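Local coordinates for protein amorpha-4,11-diene synthase (Artemisia annua, PDB 4GAX) that acts as a sesquiterpene synthase, probably converting farnesyl diphosphate, with release of diphosphate, into cyclic sesquiterpenes such as amorpha-4,11-diene or alpha-bisabolol, at residues A[63-66]-A[67-70]; A[81-84]-A[85-88]; A[100-103]-A[104-107]; A[122-125]-A[126-130]. All blocks are in the same frame, centred on the assembly; numbering follows the deposited sequence.

Interaction 1 of 4, residues A[63-66]-A[67-70]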
loop_
_atom_site.group_PDB
_atom_site.type_symbol
_atom_site.label_atom_id
_atom_site.label_comp_id
_atom_site.label_asym_id
_atom_site.label_seq_id
_atom_site.Cartn_x
_atom_site.Cartn_y
_atom_site.Cartn_z
ATOM N N VAL A 63 -7.537 27.216 1.906
ATOM C CA VAL A 63 -7.117 26.122 2.782
ATOM C C VAL A 63 -5.777 26.405 3.469
ATOM O O VAL A 63 -5.591 26.070 4.646
ATOM C CB VAL A 63 -7.054 24.776 2.021
ATOM C CG1 VAL A 63 -6.555 23.647 2.937
ATOM C CG2 VAL A 63 -8.440 24.430 1.459
ATOM N N ARG A 64 -4.840 27.021 2.755
ATOM C CA ARG A 64 -3.584 27.402 3.400
ATOM C C ARG A 64 -3.864 28.331 4.562
ATOM O O ARG A 64 -3.305 28.159 5.645
ATOM C CB ARG A 64 -2.626 28.067 2.422
ATOM C CG ARG A 64 -2.077 27.104 1.427
ATOM C CD ARG A 64 -0.934 27.703 0.647
ATOM N NE ARG A 64 -0.457 26.741 -0.334
ATOM C CZ ARG A 64 -0.699 26.819 -1.637
ATOM N NH1 ARG A 64 -1.386 27.844 -2.127
ATOM N NH2 ARG A 64 -0.224 25.882 -2.450
ATOM N N GLN A 65 -4.750 29.300 4.340
ATOM C CA GLN A 65 -5.103 30.262 5.369
ATOM C C GLN A 65 -5.769 29.599 6.583
ATOM O O GLN A 65 -5.521 29.995 7.724
ATOM C CB GLN A 65 -5.993 31.363 4.786
ATOM C CG GLN A 65 -6.573 32.334 5.806
ATOM C CD GLN A 65 -5.527 33.282 6.392
ATOM O OE1 GLN A 65 -4.354 33.263 6.001
ATOM N NE2 GLN A 65 -5.955 34.116 7.336
ATOM N N LEU A 66 -6.611 28.597 6.338
ATOM C CA LEU A 66 -7.227 27.832 7.425
ATOM C C LEU A 66 -6.177 27.160 8.302
ATOM O O LEU A 66 -6.264 27.193 9.533
ATOM C CB LEU A 66 -8.154 26.754 6.863
ATOM C CG LEU A 66 -9.450 27.218 6.201
ATOM C CD1 LEU A 66 -10.244 26.018 5.722
ATOM C CD2 LEU A 66 -10.270 28.075 7.156
ATOM N N LEU A 67 -5.192 26.538 7.659
ATOM C CA LEU A 67 -4.144 25.839 8.378
ATOM C C LEU A 67 -3.308 26.837 9.170
ATOM O O LEU A 67 -2.962 26.598 10.330
ATOM C CB LEU A 67 -3.264 25.060 7.387
ATOM C CG LEU A 67 -3.926 23.837 6.749
ATOM C CD1 LEU A 67 -3.103 23.396 5.523
ATOM C CD2 LEU A 67 -3.995 22.706 7.765
ATOM N N LYS A 68 -3.009 27.973 8.546
ATOM C CA LYS A 68 -2.179 28.995 9.176
ATOM C C LYS A 68 -2.865 29.578 10.405
ATOM O O LYS A 68 -2.233 29.750 11.450
ATOM C CB LYS A 68 -1.860 30.122 8.170
ATOM C CG LYS A 68 -1.015 31.232 8.750
ATOM C CD LYS A 68 -0.861 32.405 7.787
ATOM C CE LYS A 68 0.103 33.446 8.346
ATOM N NZ LYS A 68 1.460 32.870 8.567
ATOM N N GLU A 69 -4.155 29.885 10.274
ATOM C CA GLU A 69 -4.921 30.487 11.362
ATOM C C GLU A 69 -5.007 29.570 12.580
ATOM O O GLU A 69 -4.896 30.023 13.726
ATOM C CB GLU A 69 -6.326 30.863 10.881
ATOM C CG GLU A 69 -6.349 32.043 9.923
ATOM C CD GLU A 69 -7.720 32.274 9.312
ATOM O OE1 GLU A 69 -8.613 31.412 9.488
ATOM O OE2 GLU A 69 -7.904 33.321 8.653
ATOM N N ALA A 70 -5.210 28.284 12.321
ATOM C CA ALA A 70 -5.303 27.286 13.384
ATOM C C ALA A 70 -3.940 27.027 14.047
ATOM O O ALA A 70 -3.841 26.881 15.268
ATOM C CB ALA A 70 -5.878 25.991 12.828
#
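Gln65 and Glu69 are joined by a side-chain hydrogen bond from Gln65 NE2 to Glu69 OE2, an i to i+4 pair on helix 52-71 in the all-helical N-terminal domain of a terpene synthase. The refined separation of Gln65 NE2 and Glu69 OE2, 2.5 Å, is very short, so its exact value is doubtful, and the bond is bent to 141° at the hydrogen. Gln65 reaches its partner because the chain folds at chi2 (72°), whereas Glu69 runs extended beyond CG. Amide and carboxylate stand nearly perpendicular, their planes 79° apart. Glu69 CG lies 3.1 Å from Gln65 O, the same oxygen that accepts Glu69 N in the helix ladder. Equivalent backbone bonds run from Leu67 N, Lys68 N and Ala70 N to Val63 O, Arg64 O and Leu66 O. Arg64 turns its charged end elsewhere, to a salt bridge with Glu99. Another flank of the helix is apolar: Leu66 and Leu67 both pack on Leu83 of helix 77-89, and Val63 meets helix 238-269. Within the turn, Val63 CG1 approaches Leu67 CD1 to 4.3 Å, while Leu67 CG rests 3.5 Å from Val63 O.

Interaction 2 of 4, residues A[81-84]-A[85-88]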
loop_
_atom_site.group_PDB
_atom_site.type_symbol
_atom_site.label_atom_id
_atom_site.label_comp_id
_atom_site.label_asym_id
_atom_site.label_seq_id
_atom_site.Cartn_x
_atom_site.Cartn_y
_atom_site.Cartn_z
ATOM N N LEU A 81 -5.515 19.783 14.128
ATOM C CA LEU A 81 -5.352 18.346 13.909
ATOM C C LEU A 81 -6.540 17.807 13.144
ATOM O O LEU A 81 -6.379 16.967 12.266
ATOM C CB LEU A 81 -5.205 17.591 15.234
ATOM C CG LEU A 81 -3.894 17.838 15.985
ATOM C CD1 LEU A 81 -3.906 17.031 17.277
ATOM C CD2 LEU A 81 -2.712 17.426 15.113
ATOM N N LYS A 82 -7.737 18.274 13.494
ATOM C CA LYS A 82 -8.945 17.835 12.802
ATOM C C LYS A 82 -8.922 18.234 11.328
ATOM O O LYS A 82 -9.346 17.459 10.453
ATOM C CB LYS A 82 -10.194 18.391 13.491
ATOM C CG LYS A 82 -11.501 17.800 12.980
ATOM C CD LYS A 82 -11.430 16.267 12.944
ATOM C CE LYS A 82 -12.816 15.622 12.845
ATOM N NZ LYS A 82 -13.452 15.783 11.504
ATOM N N LEU A 83 -8.443 19.443 11.051
ATOM C CA LEU A 83 -8.361 19.924 9.673
ATOM C C LEU A 83 -7.350 19.095 8.892
ATOM O O LEU A 83 -7.598 18.732 7.733
ATOM C CB LEU A 83 -7.912 21.384 9.666
ATOM C CG LEU A 83 -7.825 22.115 8.324
ATOM C CD1 LEU A 83 -9.114 21.948 7.539
ATOM C CD2 LEU A 83 -7.578 23.604 8.593
ATOM N N VAL A 84 -6.210 18.802 9.523
ATOM C CA VAL A 84 -5.177 17.977 8.898
ATOM C C VAL A 84 -5.774 16.612 8.569
ATOM O O VAL A 84 -5.624 16.103 7.460
ATOM C CB VAL A 84 -3.942 17.810 9.826
ATOM C CG1 VAL A 84 -3.010 16.723 9.307
ATOM C CG2 VAL A 84 -3.186 19.137 9.976
ATOM N N ASP A 85 -6.473 16.026 9.533
ATOM C CA ASP A 85 -7.110 14.722 9.305
ATOM C C ASP A 85 -8.082 14.751 8.114
ATOM O O ASP A 85 -8.152 13.818 7.312
ATOM C CB ASP A 85 -7.874 14.323 10.560
ATOM C CG ASP A 85 -8.544 12.984 10.440
ATOM O OD1 ASP A 85 -7.880 12.016 10.008
ATOM O OD2 ASP A 85 -9.736 12.884 10.812
ATOM N N GLU A 86 -8.863 15.818 8.004
ATOM C CA GLU A 86 -9.852 15.887 6.934
ATOM C C GLU A 86 -9.150 16.032 5.582
ATOM O O GLU A 86 -9.521 15.383 4.592
ATOM C CB GLU A 86 -10.803 17.046 7.192
ATOM C CG GLU A 86 -11.684 16.810 8.391
ATOM C CD GLU A 86 -12.440 18.059 8.791
ATOM O OE1 GLU A 86 -12.258 19.094 8.107
ATOM O OE2 GLU A 86 -13.205 18.006 9.785
ATOM N N ILE A 87 -8.116 16.863 5.545
ATOM C CA ILE A 87 -7.347 17.018 4.310
ATOM C C ILE A 87 -6.745 15.668 3.886
ATOM O O ILE A 87 -6.776 15.311 2.708
ATOM C CB ILE A 87 -6.244 18.081 4.480
ATOM C CG1 ILE A 87 -6.888 19.450 4.697
ATOM C CG2 ILE A 87 -5.317 18.100 3.258
ATOM C CD1 ILE A 87 -5.884 20.547 5.168
ATOM N N GLN A 88 -6.229 14.907 4.848
ATOM C CA GLN A 88 -5.583 13.633 4.540
ATOM C C GLN A 88 -6.600 12.608 4.049
ATOM O O GLN A 88 -6.384 11.916 3.049
ATOM C CB GLN A 88 -4.838 13.088 5.774
ATOM C CG GLN A 88 -3.559 13.851 6.124
ATOM C CD GLN A 88 -2.922 13.351 7.428
ATOM O OE1 GLN A 88 -3.582 12.722 8.255
ATOM N NE2 GLN A 88 -1.637 13.628 7.606
#
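Lys82 and Glu86 meet through torsions that curl one chain and leave the other straight: Lys82 bends at chi2 (49°) and again at chi4 (72°), while Glu86, its CG anti to the carbonyl carbon, stays extended. The result is an i to i+4 salt bridge on helix 77-89, part of the all-helical N-terminal domain. Lys82 NZ lies 2.8 Å from Glu86 OE2 and uses the anti lone pair of that oxygen, the one facing away from OE1. The lysine chain wraps round the acceptor, its CG coming within 3.6 Å of Glu86 OE2. Glu86 CG sits 3.2 Å from Lys82 O, an oxygen already bonded by Glu86 N, so the base of the side chain lies against the carbonyl while its far end meets the ammonium. Were Glu86 replaced by an alanine, the Lys82 ammonium would probably lose its close carboxylate and be freer to turn, the ion pair to Glu158 being long and weak.

Asp85, next in the chain, gives its OD1 to a salt bridge with Arg125 of helix 120-129. Leu83 and Ile87 make an apolar pair, their chains crossing at a slant with Leu83 CG 4.0 Å from Ile87 CD1; both also touch helix 52-71. Val84 and Gln88 instead run side by side in the same direction, and both touch Ile100 of helix 97-111. Val84 CG1 stands 3.8 Å from Gln88 NE2, and Gln88 CG rests 3.3 Å from Val84 O.

Interaction 3 of 4, residues A[100-103]-A[104-107]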
loop_
_atom_site.group_PDB
_atom_site.type_symbol
_atom_site.label_atom_id
_atom_site.label_comp_id
_atom_site.label_asym_id
_atom_site.label_seq_id
_atom_site.Cartn_x
_atom_site.Cartn_y
_atom_site.Cartn_z
ATOM N N ILE A 100 1.413 20.716 6.016
ATOM C CA ILE A 100 1.087 19.642 6.952
ATOM C C ILE A 100 2.323 19.134 7.698
ATOM O O ILE A 100 2.290 18.967 8.917
ATOM C CB ILE A 100 0.392 18.478 6.230
ATOM C CG1 ILE A 100 -1.000 18.914 5.763
ATOM C CG2 ILE A 100 0.268 17.269 7.133
ATOM C CD1 ILE A 100 -1.702 17.834 4.954
ATOM N N ASP A 101 3.408 18.866 6.979
ATOM C CA ASP A 101 4.645 18.459 7.655
ATOM C C ASP A 101 5.068 19.505 8.666
ATOM O O ASP A 101 5.403 19.179 9.800
ATOM C CB ASP A 101 5.770 18.197 6.647
ATOM C CG ASP A 101 5.465 17.002 5.748
ATOM O OD1 ASP A 101 4.528 16.229 6.080
ATOM O OD2 ASP A 101 6.138 16.847 4.710
ATOM N N HIS A 102 5.016 20.774 8.272
ATOM C CA HIS A 102 5.409 21.839 9.194
ATOM C C HIS A 102 4.480 21.935 10.417
ATOM O O HIS A 102 4.936 22.139 11.544
ATOM C CB HIS A 102 5.483 23.174 8.468
ATOM C CG HIS A 102 5.762 24.335 9.371
ATOM N ND1 HIS A 102 4.762 25.159 9.847
ATOM C CD2 HIS A 102 6.918 24.809 9.879
ATOM C CE1 HIS A 102 5.298 26.092 10.614
ATOM N NE2 HIS A 102 6.603 25.902 10.655
ATOM N N ALA A 103 3.182 21.784 10.187
ATOM C CA ALA A 103 2.178 21.829 11.252
ATOM C C ALA A 103 2.396 20.712 12.267
ATOM O O ALA A 103 2.457 20.964 13.465
ATOM C CB ALA A 103 0.770 21.717 10.651
ATOM N N LEU A 104 2.513 19.479 11.779
ATOM C CA LEU A 104 2.724 18.330 12.662
ATOM C C LEU A 104 4.064 18.402 13.382
ATOM O O LEU A 104 4.172 17.992 14.547
ATOM C CB LEU A 104 2.587 17.018 11.889
ATOM C CG LEU A 104 1.185 16.787 11.313
ATOM C CD1 LEU A 104 1.126 15.438 10.596
ATOM C CD2 LEU A 104 0.106 16.850 12.397
ATOM N N GLN A 105 5.075 18.947 12.704
ATOM C CA GLN A 105 6.377 19.160 13.333
ATOM C C GLN A 105 6.223 20.105 14.510
ATOM O O GLN A 105 6.777 19.882 15.600
ATOM C CB GLN A 105 7.359 19.774 12.335
ATOM C CG GLN A 105 8.757 19.984 12.889
ATOM C CD GLN A 105 9.609 20.845 11.972
ATOM O OE1 GLN A 105 9.112 21.806 11.378
ATOM N NE2 GLN A 105 10.901 20.499 11.839
ATOM N N HIS A 106 5.469 21.174 14.280
ATOM C CA HIS A 106 5.277 22.193 15.304
ATOM C C HIS A 106 4.454 21.643 16.469
ATOM O O HIS A 106 4.710 21.967 17.638
ATOM C CB HIS A 106 4.590 23.412 14.703
ATOM C CG HIS A 106 4.436 24.542 15.667
ATOM N ND1 HIS A 106 3.239 24.821 16.297
ATOM C CD2 HIS A 106 5.323 25.451 16.117
ATOM C CE1 HIS A 106 3.402 25.863 17.090
ATOM N NE2 HIS A 106 4.653 26.269 17.002
ATOM N N ILE A 107 3.464 20.818 16.149
ATOM C CA ILE A 107 2.664 20.149 17.184
ATOM C C ILE A 107 3.553 19.231 18.018
ATOM O O ILE A 107 3.484 19.224 19.259
ATOM C CB ILE A 107 1.516 19.313 16.573
ATOM C CG1 ILE A 107 0.505 20.222 15.873
ATOM C CG2 ILE A 107 0.777 18.522 17.668
ATOM C CD1 ILE A 107 -0.071 21.283 16.788
#
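Ile100 and Leu104 are tied first by the main chain: Leu104 N bonds to Ile100 O at 2.9 Å in an almost straight line, 177° at the hydrogen. The next three rungs, Gln105 N to Asp101 O, His106 N to His102 O and Ile107 N to Ala103 O, are regular but more bent.

The apolar contact follows the same spacing. The Ile100 and Leu104 chains lie alongside each other and point the same way, with Ile100 CG2 4.0 Å from Leu104 CD1. Aliphatic carbons also lie against backbone carbonyl oxygens. Leu104 holds CG beside its own nitrogen (chi1 -63°), which sets that carbon 3.4 Å from Ile100 O. Ile107 does likewise one turn on, its CG1 lying 3.2 Å from Ala103 O. These residues form the inward stripe of an amphipathic helix, 97-111, in the all-helical N-terminal domain: Ile100 packs on Val84 and Ile87 of helix 77-89, and Leu104 and Ile107 both reach Met127 of helix 120-129.

Polar and aromatic groups occupy the outer side. His102 and Gln105 are exposed, and their chains pass each other aslant with the imidazole and amide planes 76° apart. Gln105 OE1 comes to the ring obliquely, 4.0 Å from His102 CD2. Asp101 directs its carboxylate out of the turn, where OD1 accepts a hydrogen bond from Gln130 NE2. His102 and His106, a turn apart, both touch Leu71 at the end of helix 52-71.

Interaction 4 of 4, residues A[122-125]-A[126-130]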
loop_
_atom_site.group_PDB
_atom_site.type_symbol
_atom_site.label_atom_id
_atom_site.label_comp_id
_atom_site.label_asym_id
_atom_site.label_seq_id
_atom_site.Cartn_x
_atom_site.Cartn_y
_atom_site.Cartn_z
ATOM N N LEU A 122 -6.917 11.327 18.181
ATOM C CA LEU A 122 -6.542 11.784 16.842
ATOM C C LEU A 122 -5.086 12.237 16.842
ATOM O O LEU A 122 -4.324 11.943 15.918
ATOM C CB LEU A 122 -7.463 12.929 16.388
ATOM C CG LEU A 122 -7.090 13.568 15.050
ATOM C CD1 LEU A 122 -7.128 12.501 13.943
ATOM C CD2 LEU A 122 -7.994 14.734 14.718
ATOM N N TRP A 123 -4.687 12.936 17.895
ATOM C CA TRP A 123 -3.309 13.394 17.995
ATOM C C TRP A 123 -2.367 12.201 17.916
ATOM O O TRP A 123 -1.389 12.225 17.170
ATOM C CB TRP A 123 -3.092 14.159 19.301
ATOM C CG TRP A 123 -1.638 14.323 19.677
ATOM C CD1 TRP A 123 -0.779 15.281 19.224
ATOM C CD2 TRP A 123 -0.886 13.508 20.596
ATOM N NE1 TRP A 123 0.469 15.117 19.803
ATOM C CE2 TRP A 123 0.427 14.029 20.644
ATOM C CE3 TRP A 123 -1.195 12.384 21.376
ATOM C CZ2 TRP A 123 1.426 13.481 21.449
ATOM C CZ3 TRP A 123 -0.205 11.830 22.171
ATOM C CH2 TRP A 123 1.091 12.382 22.208
ATOM N N PHE A 124 -2.694 11.150 18.665
ATOM C CA PHE A 124 -1.835 9.976 18.761
ATOM C C PHE A 124 -1.634 9.357 17.379
ATOM O O PHE A 124 -0.506 9.060 16.973
ATOM C CB PHE A 124 -2.467 8.968 19.732
ATOM C CG PHE A 124 -1.767 7.644 19.796
ATOM C CD1 PHE A 124 -0.673 7.462 20.621
ATOM C CD2 PHE A 124 -2.233 6.567 19.053
ATOM C CE1 PHE A 124 -0.028 6.215 20.698
ATOM C CE2 PHE A 124 -1.619 5.329 19.128
ATOM C CZ PHE A 124 -0.502 5.151 19.951
ATOM N N ARG A 125 -2.733 9.157 16.665
ATOM C CA ARG A 125 -2.673 8.506 15.367
ATOM C C ARG A 125 -1.955 9.352 14.309
ATOM O O ARG A 125 -1.134 8.839 13.548
ATOM C CB ARG A 125 -4.082 8.132 14.894
ATOM C CG ARG A 125 -4.096 7.484 13.523
ATOM C CD ARG A 125 -5.481 6.990 13.144
ATOM N NE ARG A 125 -6.442 8.086 12.953
ATOM C CZ ARG A 125 -6.429 8.919 11.912
ATOM N NH1 ARG A 125 -5.511 8.781 10.955
ATOM N NH2 ARG A 125 -7.344 9.880 11.815
ATOM N N LEU A 126 -2.260 10.648 14.260
ATOM C CA LEU A 126 -1.591 11.541 13.303
ATOM C C LEU A 126 -0.103 11.673 13.580
ATOM O O LEU A 126 0.713 11.758 12.639
ATOM C CB LEU A 126 -2.231 12.933 13.283
ATOM C CG LEU A 126 -3.682 13.108 12.856
ATOM C CD1 LEU A 126 -4.008 14.622 12.762
ATOM C CD2 LEU A 126 -3.972 12.399 11.536
ATOM N N MET A 127 0.270 11.702 14.859
ATOM C CA MET A 127 1.688 11.726 15.193
ATOM C C MET A 127 2.393 10.460 14.690
ATOM O O MET A 127 3.412 10.539 14.006
ATOM C CB MET A 127 1.902 11.901 16.707
ATOM C CG MET A 127 1.554 13.308 17.224
ATOM S SD MET A 127 2.600 14.631 16.548
ATOM C CE MET A 127 1.554 15.268 15.262
ATOM N N ARG A 128 1.844 9.290 15.014
ATOM C CA ARG A 128 2.476 8.023 14.620
ATOM C C ARG A 128 2.483 7.843 13.106
ATOM O O ARG A 128 3.444 7.333 12.552
ATOM C CB ARG A 128 1.798 6.816 15.305
ATOM C CG ARG A 128 2.211 6.687 16.784
ATOM C CD ARG A 128 2.027 5.261 17.327
ATOM N NE ARG A 128 2.599 5.156 18.678
ATOM C CZ ARG A 128 2.541 4.058 19.425
ATOM N NH1 ARG A 128 1.972 2.969 18.931
ATOM N NH2 ARG A 128 3.042 4.054 20.658
ATOM N N LYS A 129 1.414 8.265 12.444
ATOM C CA LYS A 129 1.375 8.222 10.980
ATOM C C LYS A 129 2.516 9.068 10.396
ATOM O O LYS A 129 3.084 8.731 9.357
ATOM C CB LYS A 129 0.019 8.707 10.472
ATOM C CG LYS A 129 -0.141 8.806 8.940
ATOM C CD LYS A 129 -1.596 9.174 8.573
ATOM C CE LYS A 129 -1.763 9.441 7.063
ATOM N NZ LYS A 129 -0.815 8.640 6.239
ATOM N N GLN A 130 2.861 10.151 11.083
ATOM C CA GLN A 130 3.919 11.055 10.639
ATOM C C GLN A 130 5.299 10.485 10.974
ATOM O O GLN A 130 6.339 11.008 10.545
ATOM C CB GLN A 130 3.705 12.446 11.267
ATOM C CG GLN A 130 4.553 13.578 10.695
ATOM C CD GLN A 130 4.202 13.946 9.269
ATOM O OE1 GLN A 130 3.237 13.431 8.693
ATOM N NE2 GLN A 130 4.996 14.847 8.683
#
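This is a buried set of i to i+4 contacts within the short helix 120-129 of the all-helical N-terminal domain, where an aromatic ring meets an arginine and an indole meets a methionine. Phe124 sets the tip of its ring over the guanidinium of Arg128: Phe124 CZ stands 3.2 Å above that plane, over its centre. The two planes are inclined by 43°, so the groups meet at a slant and do not stack flat. Arg128 runs extended from CG to NE, past the phenyl, and its nitrogens are held by a salt bridge to Glu174 and by the carbonyls of Val134 and Met169. An alanine at Arg128 is likely to leave Glu174 and both carbonyls without their donors and to strip the cover from Phe124 CZ. Trp123 and Met127 form a CH-pi and Met-aromatic pair. Met127 CG lies 3.6 Å from the centroid of the Trp123 five-membered ring, 24° off its normal. The sulfur is more oblique, with Met127 SD 4.6 Å from that centroid. Trp123 also stacks with Trp115. On the flank facing helix 77-89, Leu122 CD1 approaches Leu126 CG to 3.7 Å.

The four interactions follow one another along the chain, on helices 52-71, 77-89, 97-111 and 120-129, all within the N-terminal domain of the terpene synthase. Interaction 2 is central by contact: its centre lies about 11 or 12 Å from each of the other centres, and it touches all three. Leu83 and Ile87 join it to interaction 1, Val84 and Ile87 to interaction 3, and Leu81, with the Asp85-Arg125 salt bridge, to interaction 4. Interactions 3 and 4 also touch, through Leu104 and Met127, whereas interactions 1 and 4 stay about 10 Å apart at their nearest atoms. The four helices thus pack into one bundle, joined by apolar side chains and, between interactions 2 and 4, by a salt bridge.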